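Local structure of 4-phosphoerythronate dehydrogenase (Lactobacillus jensenii, 4PRK) at residues L204-P207 and S211-N214; K219-M224 and E237-A242; R13-A18 and S303-I308; T94-P99 and I316-G321. The protein is a D-lactate dehydrogenase of the D-2-hydroxyacid dehydrogenase family and probably interconverts pyruvate and D-lactate using NAD. All blocks are in the same frame, centred on the assembly; numbering follows the deposited sequence.

Contact 1 of 4, residues L204-P207 and S211-N214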
# COMPACT_ATOMS: atom_id res chain seq x y z
N LEU A 204 13.30 -16.69 4.92
CA LEU A 204 14.13 -17.42 3.91
C LEU A 204 13.40 -17.75 2.60
O LEU A 204 12.29 -18.28 2.61
CB LEU A 204 14.65 -18.71 4.49
CG LEU A 204 15.32 -18.58 5.86
CD1 LEU A 204 15.78 -19.94 6.37
CD2 LEU A 204 16.49 -17.60 5.81
N HIS A 205 14.08 -17.48 1.48
CA HIS A 205 13.48 -17.66 0.16
C HIS A 205 14.52 -18.14 -0.83
O HIS A 205 14.57 -17.66 -1.94
CB HIS A 205 12.78 -16.37 -0.26
CG HIS A 205 11.72 -15.97 0.71
ND1 HIS A 205 10.54 -16.66 0.82
CD2 HIS A 205 11.73 -15.09 1.74
CE1 HIS A 205 9.84 -16.17 1.83
NE2 HIS A 205 10.54 -15.22 2.40
N THR A 206 15.30 -19.12 -0.42
CA THR A 206 16.47 -19.57 -1.15
C THR A 206 16.19 -21.01 -1.58
O THR A 206 15.65 -21.78 -0.80
CB THR A 206 17.75 -19.49 -0.28
OG1 THR A 206 18.12 -18.14 -0.09
CG2 THR A 206 18.92 -20.20 -0.90
N PRO A 207 16.53 -21.37 -2.84
CA PRO A 207 16.37 -22.77 -3.26
C PRO A 207 17.32 -23.64 -2.48
O PRO A 207 18.42 -23.22 -2.20
CB PRO A 207 16.78 -22.76 -4.74
CG PRO A 207 17.56 -21.53 -4.91
CD PRO A 207 17.03 -20.52 -3.94
N SER A 211 24.99 -26.20 -2.28
CA SER A 211 25.66 -25.08 -1.68
C SER A 211 24.88 -24.33 -0.60
O SER A 211 25.47 -23.49 0.06
CB SER A 211 26.02 -24.07 -2.74
OG SER A 211 24.83 -23.52 -3.29
N THR A 212 23.58 -24.60 -0.43
CA THR A 212 22.71 -23.83 0.51
C THR A 212 22.20 -24.63 1.71
O THR A 212 21.51 -24.07 2.60
CB THR A 212 21.49 -23.17 -0.21
OG1 THR A 212 20.60 -24.17 -0.75
CG2 THR A 212 21.96 -22.24 -1.31
N GLU A 213 22.57 -25.92 1.77
CA GLU A 213 22.19 -26.76 2.88
C GLU A 213 22.86 -26.22 4.16
O GLU A 213 24.03 -25.85 4.13
CB GLU A 213 22.58 -28.21 2.61
CG GLU A 213 21.95 -29.18 3.59
CD GLU A 213 22.37 -30.60 3.35
OE1 GLU A 213 22.93 -30.86 2.27
OE2 GLU A 213 22.14 -31.45 4.24
N ASN A 214 22.12 -26.15 5.26
CA ASN A 214 22.61 -25.45 6.50
C ASN A 214 23.25 -24.09 6.26
O ASN A 214 24.20 -23.68 6.92
CB ASN A 214 23.56 -26.36 7.30
CG ASN A 214 22.87 -27.61 7.74
OD1 ASN A 214 21.91 -27.54 8.48
ND2 ASN A 214 23.29 -28.73 7.22
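Thr212 holds OG1 between its own backbone N and carbonyl carbon (chi1 64°), which turns the hydroxyl toward Pro207 and swings CG2 to the side of Thr206. Thr206 keeps OG1 beside its backbone N (chi1 -72°), which leaves CG2 anti to that N and turned to the other threonine. The two threonines thus divide their functions: methyl faces methyl, while each hydroxyl serves backbone. The methyl pair, Thr206 CG2 and Thr212 CG2, lies 3.7 Å apart. Thr212 OG1 donates to Pro207 O over 2.8 Å, in the carbonyl plane and on a lone pair, the C=O...donor angle being 136°. The same hydroxyl is hydrogen-bonded to the backbone N of Leu209, so it ties together two points of the turn. This is the loop that leaves the carboxy end of strand 201-204 in the Rossmann domain, a place where enzymes of this family usually border the dinucleotide site. The Thr206 side chain touches the glycine-rich segment that probably forms the dinucleotide-binding turn. A valine in place of Thr212 would probably leave Pro207 O and Leu209 N without their shared hydroxyl. Thr206 OG1 is bonded to the backbone O of Ile152, at the end of the neighbouring strand 148-152.

Contact 2 of 4, residues K219-M224 and E237-A242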
# COMPACT_ATOMS: atom_id res chain seq x y z
N LYS A 219 27.07 -20.08 13.10
CA LYS A 219 27.75 -18.80 12.84
C LYS A 219 26.70 -17.74 12.46
O LYS A 219 26.75 -16.62 12.95
CB LYS A 219 28.84 -18.97 11.76
CG LYS A 219 29.41 -17.69 11.17
CD LYS A 219 30.11 -16.80 12.21
CE LYS A 219 30.64 -15.50 11.61
NZ LYS A 219 31.26 -15.75 10.28
N GLN A 220 25.67 -18.13 11.69
CA GLN A 220 24.66 -17.15 11.25
C GLN A 220 23.71 -16.69 12.38
O GLN A 220 23.42 -15.50 12.52
CB GLN A 220 23.92 -17.68 10.03
CG GLN A 220 24.79 -17.80 8.78
CD GLN A 220 25.81 -18.94 8.88
OE1 GLN A 220 25.60 -19.93 9.57
NE2 GLN A 220 26.93 -18.77 8.20
N PHE A 221 23.28 -17.60 13.23
CA PHE A 221 22.56 -17.22 14.46
C PHE A 221 23.38 -16.26 15.33
O PHE A 221 22.88 -15.24 15.87
CB PHE A 221 22.17 -18.47 15.27
CG PHE A 221 21.03 -19.30 14.63
CD1 PHE A 221 19.73 -18.79 14.53
CD2 PHE A 221 21.28 -20.54 14.06
CE1 PHE A 221 18.71 -19.53 13.91
CE2 PHE A 221 20.26 -21.28 13.44
CZ PHE A 221 18.97 -20.79 13.37
N ALA A 222 24.68 -16.55 15.45
CA ALA A 222 25.48 -15.66 16.27
C ALA A 222 25.49 -14.25 15.67
O ALA A 222 25.60 -13.29 16.41
CB ALA A 222 26.90 -16.19 16.40
N GLU A 223 25.38 -14.12 14.36
CA GLU A 223 25.40 -12.81 13.71
C GLU A 223 24.08 -12.04 13.84
O GLU A 223 24.07 -10.84 13.67
CB GLU A 223 25.76 -12.96 12.22
CG GLU A 223 27.21 -13.39 11.97
CD GLU A 223 27.50 -13.84 10.53
OE1 GLU A 223 27.19 -15.01 10.19
OE2 GLU A 223 28.07 -13.03 9.74
N MET A 224 22.97 -12.72 14.09
CA MET A 224 21.66 -12.08 14.08
C MET A 224 21.45 -11.28 15.36
O MET A 224 22.15 -11.48 16.36
CB MET A 224 20.57 -13.13 14.05
CG MET A 224 20.40 -13.82 12.73
SD MET A 224 19.32 -15.24 12.96
CE MET A 224 19.92 -16.27 11.63
N GLU A 237 15.97 -27.87 5.11
CA GLU A 237 17.39 -28.19 5.15
C GLU A 237 18.29 -26.96 5.02
O GLU A 237 19.52 -27.06 5.10
CB GLU A 237 17.73 -29.19 4.05
CG GLU A 237 17.10 -30.57 4.23
CD GLU A 237 15.62 -30.61 3.84
OE1 GLU A 237 15.07 -29.60 3.31
OE2 GLU A 237 15.03 -31.66 4.13
N LEU A 238 17.68 -25.80 4.82
CA LEU A 238 18.42 -24.57 4.80
C LEU A 238 18.91 -24.21 6.16
O LEU A 238 19.83 -23.45 6.28
CB LEU A 238 17.56 -23.41 4.33
CG LEU A 238 17.03 -23.50 2.92
CD1 LEU A 238 16.10 -22.30 2.74
CD2 LEU A 238 18.18 -23.48 1.93
N VAL A 239 18.24 -24.72 7.19
CA VAL A 239 18.49 -24.34 8.57
C VAL A 239 18.99 -25.54 9.35
O VAL A 239 18.38 -26.59 9.30
CB VAL A 239 17.20 -23.86 9.23
CG1 VAL A 239 17.43 -23.63 10.71
CG2 VAL A 239 16.70 -22.57 8.54
N ASP A 240 20.09 -25.35 10.06
CA ASP A 240 20.63 -26.36 10.98
C ASP A 240 19.77 -26.33 12.24
O ASP A 240 19.98 -25.48 13.11
CB ASP A 240 22.10 -26.01 11.35
CG ASP A 240 22.74 -27.02 12.34
OD1 ASP A 240 22.09 -27.62 13.22
OD2 ASP A 240 23.95 -27.17 12.23
N THR A 241 18.88 -27.31 12.36
CA THR A 241 17.95 -27.36 13.46
C THR A 241 18.51 -27.39 14.86
O THR A 241 17.95 -26.77 15.78
CB THR A 241 17.07 -28.57 13.33
OG1 THR A 241 16.54 -28.61 12.00
CG2 THR A 241 15.94 -28.52 14.39
N ALA A 242 19.58 -28.12 15.04
CA ALA A 242 20.32 -28.16 16.31
C ALA A 242 20.73 -26.76 16.70
O ALA A 242 20.53 -26.32 17.84
CB ALA A 242 21.58 -29.06 16.15
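Asp240 OD1 accepts a hydrogen bond from the backbone N of Ala243, while the carbonyl O of Asp240 comes near the ring of Phe221. The carboxylate occupies the N-cap of helix 241-250: CG is anti to the backbone N (chi1 179°), which carries the group over the first turn. A negative charge at this end of a helix would probably be stabilised by the helix dipole. From the other segment, Phe221 turns the edge of its ring to Val239. Its CZ comes to 4.2 Å from Val239 CG1, a methyl lying near the ring plane, and the two side chains meet at about a right angle. The neighbouring CE2 is 4.2 Å from Asp240 O. The setting is the classic one of a Rossmann sheet: helix 218-223 is the crossover between the parallel strands 201-204 and 229-232, and helix 241-250 follows the second of them. Phe221 is a wedge between these units, also packing on Leu230 of strand 229-232 and on Ala243, Leu244 and Ala247 of the next helix. Val239 reaches further, to Leu204 and Leu244. The first helix ends at Glu223, and Met224 N still donates to Phe221 O over 3.1 Å. On the other segment, Leu238 and Asp240 are both held to Ile216 by backbone hydrogen bonds.

Contact 3 of 4, residues R13-A18 and S303-I308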
# COMPACT_ATOMS: atom_id res chain seq x y z
N ARG A 13 -10.71 -32.93 -4.58
CA ARG A 13 -11.99 -33.60 -4.94
C ARG A 13 -13.17 -32.63 -4.98
O ARG A 13 -13.98 -32.60 -5.93
CB ARG A 13 -12.31 -34.70 -3.92
CG ARG A 13 -11.39 -35.92 -4.03
CD ARG A 13 -11.68 -36.97 -2.95
NE ARG A 13 -10.78 -38.12 -3.10
CZ ARG A 13 -10.91 -39.07 -4.02
NH1 ARG A 13 -11.91 -39.03 -4.90
NH2 ARG A 13 -10.03 -40.06 -4.10
N LYS A 14 -13.21 -31.83 -3.93
CA LYS A 14 -14.20 -30.81 -3.79
C LYS A 14 -14.29 -29.85 -4.92
O LYS A 14 -15.35 -29.34 -5.14
CB LYS A 14 -14.00 -30.06 -2.46
CG LYS A 14 -14.44 -30.93 -1.29
CD LYS A 14 -14.39 -30.19 0.04
CE LYS A 14 -15.39 -30.73 1.07
NZ LYS A 14 -15.04 -32.04 1.66
N LEU A 15 -13.22 -29.57 -5.66
CA LEU A 15 -13.30 -28.60 -6.79
C LEU A 15 -13.69 -29.26 -8.10
O LEU A 15 -13.90 -28.59 -9.09
CB LEU A 15 -11.96 -27.93 -7.05
CG LEU A 15 -11.31 -27.21 -5.87
CD1 LEU A 15 -9.95 -26.69 -6.29
CD2 LEU A 15 -12.21 -26.08 -5.38
N VAL A 16 -13.72 -30.57 -8.12
CA VAL A 16 -13.73 -31.25 -9.39
C VAL A 16 -14.86 -30.84 -10.31
O VAL A 16 -14.68 -30.62 -11.51
CB VAL A 16 -13.84 -32.75 -9.16
CG1 VAL A 16 -14.34 -33.44 -10.42
CG2 VAL A 16 -12.48 -33.27 -8.76
N ALA A 17 -16.04 -30.80 -9.75
CA ALA A 17 -17.20 -30.59 -10.58
C ALA A 17 -17.12 -29.21 -11.14
O ALA A 17 -17.47 -29.00 -12.28
CB ALA A 17 -18.45 -30.78 -9.75
N ALA A 18 -16.67 -28.25 -10.35
CA ALA A 18 -16.63 -26.86 -10.85
C ALA A 18 -15.60 -26.75 -11.97
O ALA A 18 -15.77 -25.97 -12.91
CB ALA A 18 -16.30 -25.90 -9.73
N SER A 303 -4.46 -22.23 -4.04
CA SER A 303 -3.32 -23.03 -4.48
C SER A 303 -3.87 -24.31 -5.04
O SER A 303 -3.44 -24.77 -6.11
CB SER A 303 -2.31 -23.37 -3.36
OG SER A 303 -1.52 -22.25 -2.97
N VAL A 304 -4.76 -24.91 -4.27
CA VAL A 304 -5.24 -26.24 -4.60
C VAL A 304 -5.94 -26.17 -5.98
O VAL A 304 -5.69 -27.00 -6.83
CB VAL A 304 -6.16 -26.77 -3.50
CG1 VAL A 304 -6.92 -28.03 -3.94
CG2 VAL A 304 -5.34 -27.04 -2.27
N ARG A 305 -6.71 -25.12 -6.22
CA ARG A 305 -7.31 -24.95 -7.51
C ARG A 305 -6.28 -24.76 -8.64
O ARG A 305 -6.41 -25.35 -9.70
CB ARG A 305 -8.23 -23.77 -7.49
CG ARG A 305 -8.86 -23.55 -8.83
CD ARG A 305 -9.27 -22.14 -9.03
NE ARG A 305 -8.13 -21.29 -9.30
CZ ARG A 305 -8.23 -19.98 -9.47
NH1 ARG A 305 -7.15 -19.24 -9.70
NH2 ARG A 305 -9.41 -19.40 -9.38
N ASN A 306 -5.27 -23.90 -8.41
CA ASN A 306 -4.26 -23.63 -9.41
C ASN A 306 -3.47 -24.86 -9.75
O ASN A 306 -3.17 -25.07 -10.91
CB ASN A 306 -3.37 -22.47 -9.01
CG ASN A 306 -4.08 -21.14 -9.14
OD1 ASN A 306 -5.22 -21.07 -9.67
ND2 ASN A 306 -3.46 -20.08 -8.65
N MET A 307 -3.20 -25.69 -8.77
CA MET A 307 -2.48 -26.91 -9.04
C MET A 307 -3.22 -27.81 -10.03
O MET A 307 -2.60 -28.45 -10.88
CB MET A 307 -2.19 -27.68 -7.75
CG MET A 307 -1.07 -27.04 -6.93
SD MET A 307 -0.73 -27.88 -5.35
CE MET A 307 -0.79 -26.53 -4.18
N ILE A 308 -4.55 -27.84 -9.93
CA ILE A 308 -5.38 -28.57 -10.88
C ILE A 308 -5.49 -27.79 -12.19
O ILE A 308 -5.17 -28.33 -13.27
CB ILE A 308 -6.76 -28.82 -10.27
CG1 ILE A 308 -6.66 -29.95 -9.25
CG2 ILE A 308 -7.77 -29.16 -11.34
CD1 ILE A 308 -7.82 -30.00 -8.30
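Leu15 sends its side chain straight from helix 10-23 toward helix 301-319: beyond CB and CG, CD1 continues the chain in extended form (chi2 176°), and this one methyl carries the contact. CD1 settles on the backbone of the other helix, 3.4 Å from Arg305 CA, with Arg305 CB at 3.6 Å and Arg305 CG at 4.2 Å from the same CD1. To one side stands Val304, whose CG1 is 4.1 Å from Leu15 CD1; one turn further on, Ile308 CD1 lies 4.4 Å from it. The short helix segments cross at -58° with their axes 10.2 Å apart. Helix 10-23 follows the first strand of the five-stranded sheet, whereas helix 301-319 comes after the last strand of the Rossmann sheet, so this packing brings the C-terminal helix back onto the domain where the chain began. The far end of Arg305 leads away from Leu15. Bent at chi3 (76°), it grips Asn306 OD1 side-on, through both NE and NH1, the latter at 2.7 Å, the acceptor lying in the guanidinium plane. Shortening Arg305 to an alanine would probably leave Asn306 OD1 without these two donors and strip the CG methylene from beside Leu15. Asn306 ND2 is engaged elsewhere, by Tyr101 O and by the hydroxyl of Tyr179 of the second subunit.

Contact 4 of 4, residues T94-P99 and I316-G321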
# COMPACT_ATOMS: atom_id res chain seq x y z
N THR A 94 6.29 -35.00 -23.44
CA THR A 94 6.54 -33.69 -22.80
C THR A 94 6.21 -33.84 -21.30
O THR A 94 5.34 -34.63 -20.94
CB THR A 94 5.75 -32.49 -23.44
OG1 THR A 94 6.05 -32.33 -24.84
CG2 THR A 94 6.06 -31.16 -22.72
N VAL A 95 6.95 -33.14 -20.43
CA VAL A 95 6.66 -33.07 -18.98
C VAL A 95 6.39 -31.60 -18.60
O VAL A 95 7.21 -30.72 -18.91
CB VAL A 95 7.82 -33.65 -18.13
CG1 VAL A 95 7.43 -33.83 -16.66
CG2 VAL A 95 8.27 -34.98 -18.73
N THR A 96 5.24 -31.34 -17.98
CA THR A 96 4.94 -30.01 -17.47
C THR A 96 4.78 -30.09 -15.97
O THR A 96 4.59 -31.18 -15.39
CB THR A 96 3.65 -29.35 -18.07
OG1 THR A 96 2.48 -30.11 -17.73
CG2 THR A 96 3.76 -29.16 -19.58
N ASN A 97 4.82 -28.92 -15.33
CA ASN A 97 4.63 -28.86 -13.90
C ASN A 97 3.98 -27.55 -13.52
O ASN A 97 3.77 -26.67 -14.38
CB ASN A 97 6.00 -29.03 -13.20
CG ASN A 97 6.87 -27.80 -13.31
OD1 ASN A 97 6.68 -26.93 -14.19
ND2 ASN A 97 7.84 -27.70 -12.41
N VAL A 98 3.72 -27.41 -12.22
CA VAL A 98 3.23 -26.14 -11.65
C VAL A 98 4.27 -25.52 -10.69
O VAL A 98 4.34 -25.82 -9.48
CB VAL A 98 1.83 -26.30 -11.01
CG1 VAL A 98 1.30 -24.95 -10.58
CG2 VAL A 98 0.87 -26.92 -12.03
N PRO A 99 5.12 -24.67 -11.25
CA PRO A 99 6.09 -23.89 -10.48
C PRO A 99 5.48 -22.85 -9.54
O PRO A 99 6.01 -22.64 -8.47
CB PRO A 99 6.95 -23.24 -11.56
CG PRO A 99 6.14 -23.30 -12.79
CD PRO A 99 5.34 -24.54 -12.69
N ILE A 316 -4.31 -30.17 -21.55
CA ILE A 316 -5.23 -30.02 -22.69
C ILE A 316 -4.54 -29.43 -23.94
O ILE A 316 -4.79 -29.87 -25.08
CB ILE A 316 -6.49 -29.16 -22.32
CG1 ILE A 316 -7.40 -29.96 -21.36
CG2 ILE A 316 -7.27 -28.70 -23.57
CD1 ILE A 316 -8.76 -29.36 -21.10
N ALA A 317 -3.68 -28.42 -23.72
CA ALA A 317 -3.05 -27.73 -24.83
C ALA A 317 -2.17 -28.69 -25.64
O ALA A 317 -2.27 -28.75 -26.88
CB ALA A 317 -2.24 -26.53 -24.32
N LEU A 318 -1.36 -29.47 -24.93
CA LEU A 318 -0.38 -30.41 -25.53
C LEU A 318 -1.10 -31.59 -26.20
O LEU A 318 -0.66 -32.09 -27.23
CB LEU A 318 0.62 -30.92 -24.46
CG LEU A 318 1.60 -29.87 -23.92
CD1 LEU A 318 2.38 -30.35 -22.68
CD2 LEU A 318 2.52 -29.44 -25.07
N ALA A 319 -2.22 -31.99 -25.61
CA ALA A 319 -3.17 -32.89 -26.28
C ALA A 319 -3.69 -32.29 -27.59
O ALA A 319 -3.86 -33.02 -28.57
CB ALA A 319 -4.31 -33.28 -25.34
N ASN A 320 -3.90 -30.98 -27.63
CA ASN A 320 -4.22 -30.24 -28.88
C ASN A 320 -3.00 -29.81 -29.74
O ASN A 320 -3.14 -29.05 -30.71
CB ASN A 320 -5.08 -29.02 -28.56
CG ASN A 320 -6.51 -29.39 -28.34
OD1 ASN A 320 -7.22 -29.72 -29.29
ND2 ASN A 320 -6.96 -29.36 -27.09
N GLY A 321 -1.81 -30.30 -29.40
CA GLY A 321 -0.61 -29.85 -30.08
C GLY A 321 -0.31 -28.37 -29.90
O GLY A 321 0.59 -27.85 -30.56
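Thr94 to Thr96 form a short extended strand and Leu318 lies on the last turn of a helix; the closest CA atoms, those of Thr94 and Leu318, are 8.1 Å apart, so side chains must bridge the interval. The helix stops in a Schellman motif. Gly321, with a positive phi of 63°, is its C-prime residue: Gly321 N donates to Leu318 O over 3.0 Å, and the N of the residue after it reaches back to Ala317 O. Asn320 adds a second fastening, because Ile316 O accepts both Asn320 N at 2.9 Å and Asn320 ND2 at 3.0 Å. The two donors come from opposite faces of the carbonyl plane, the side-chain ND2 from well above it. In this flavodoxin-like domain, strand 94-96 is paired with strand 72-75 through Ile73 and Leu75, and the C-terminal helix 301-319 lies against it. Thr94 and Thr96, two residues apart, point the same way, toward the helix, and Leu318 CD1 comes down onto both. Thr96 CG2 meets Leu318 CD1 tip to tip at 3.6 Å. Thr94 lies across the leucine at about a right angle: with OG1 beside the backbone N (chi1 -59°), its CG2 falls anti to that N and is 3.8 Å from Leu318 CD1. Thr96 also touches Asp314 on the preceding turn of the helix. Along the edge not taken by strand 72-75, Val95 and, just past the strand, Asn97 hydrogen-bond through their backbones to Val328 and Phe326, so the C-terminal tail runs alongside.

In the fold
Contacts 1 and 2 are neighbours in the Rossmann domain, their centres 11 Å apart. They are joined by a probable hydrogen bond from Asn214 N to Glu237 O (2.8 Å) and by Leu204 CD1 packing on Val239 CG2. Contacts 3 and 4 lie 17 Å apart centre to centre and share helix 301-319; Met307 O touches Val98 CG2 between them. In sequence, contacts 1 and 2 are nested inside the loops closed by contacts 3 and 4, yet contact 1 stays about 14 Å from contact 3 and about 11 Å from contact 4 at the nearest atoms. In this family the active site lies in the cleft between the two domains, and contact 1, beside the glycine-rich turn, probably borders the cofactor site.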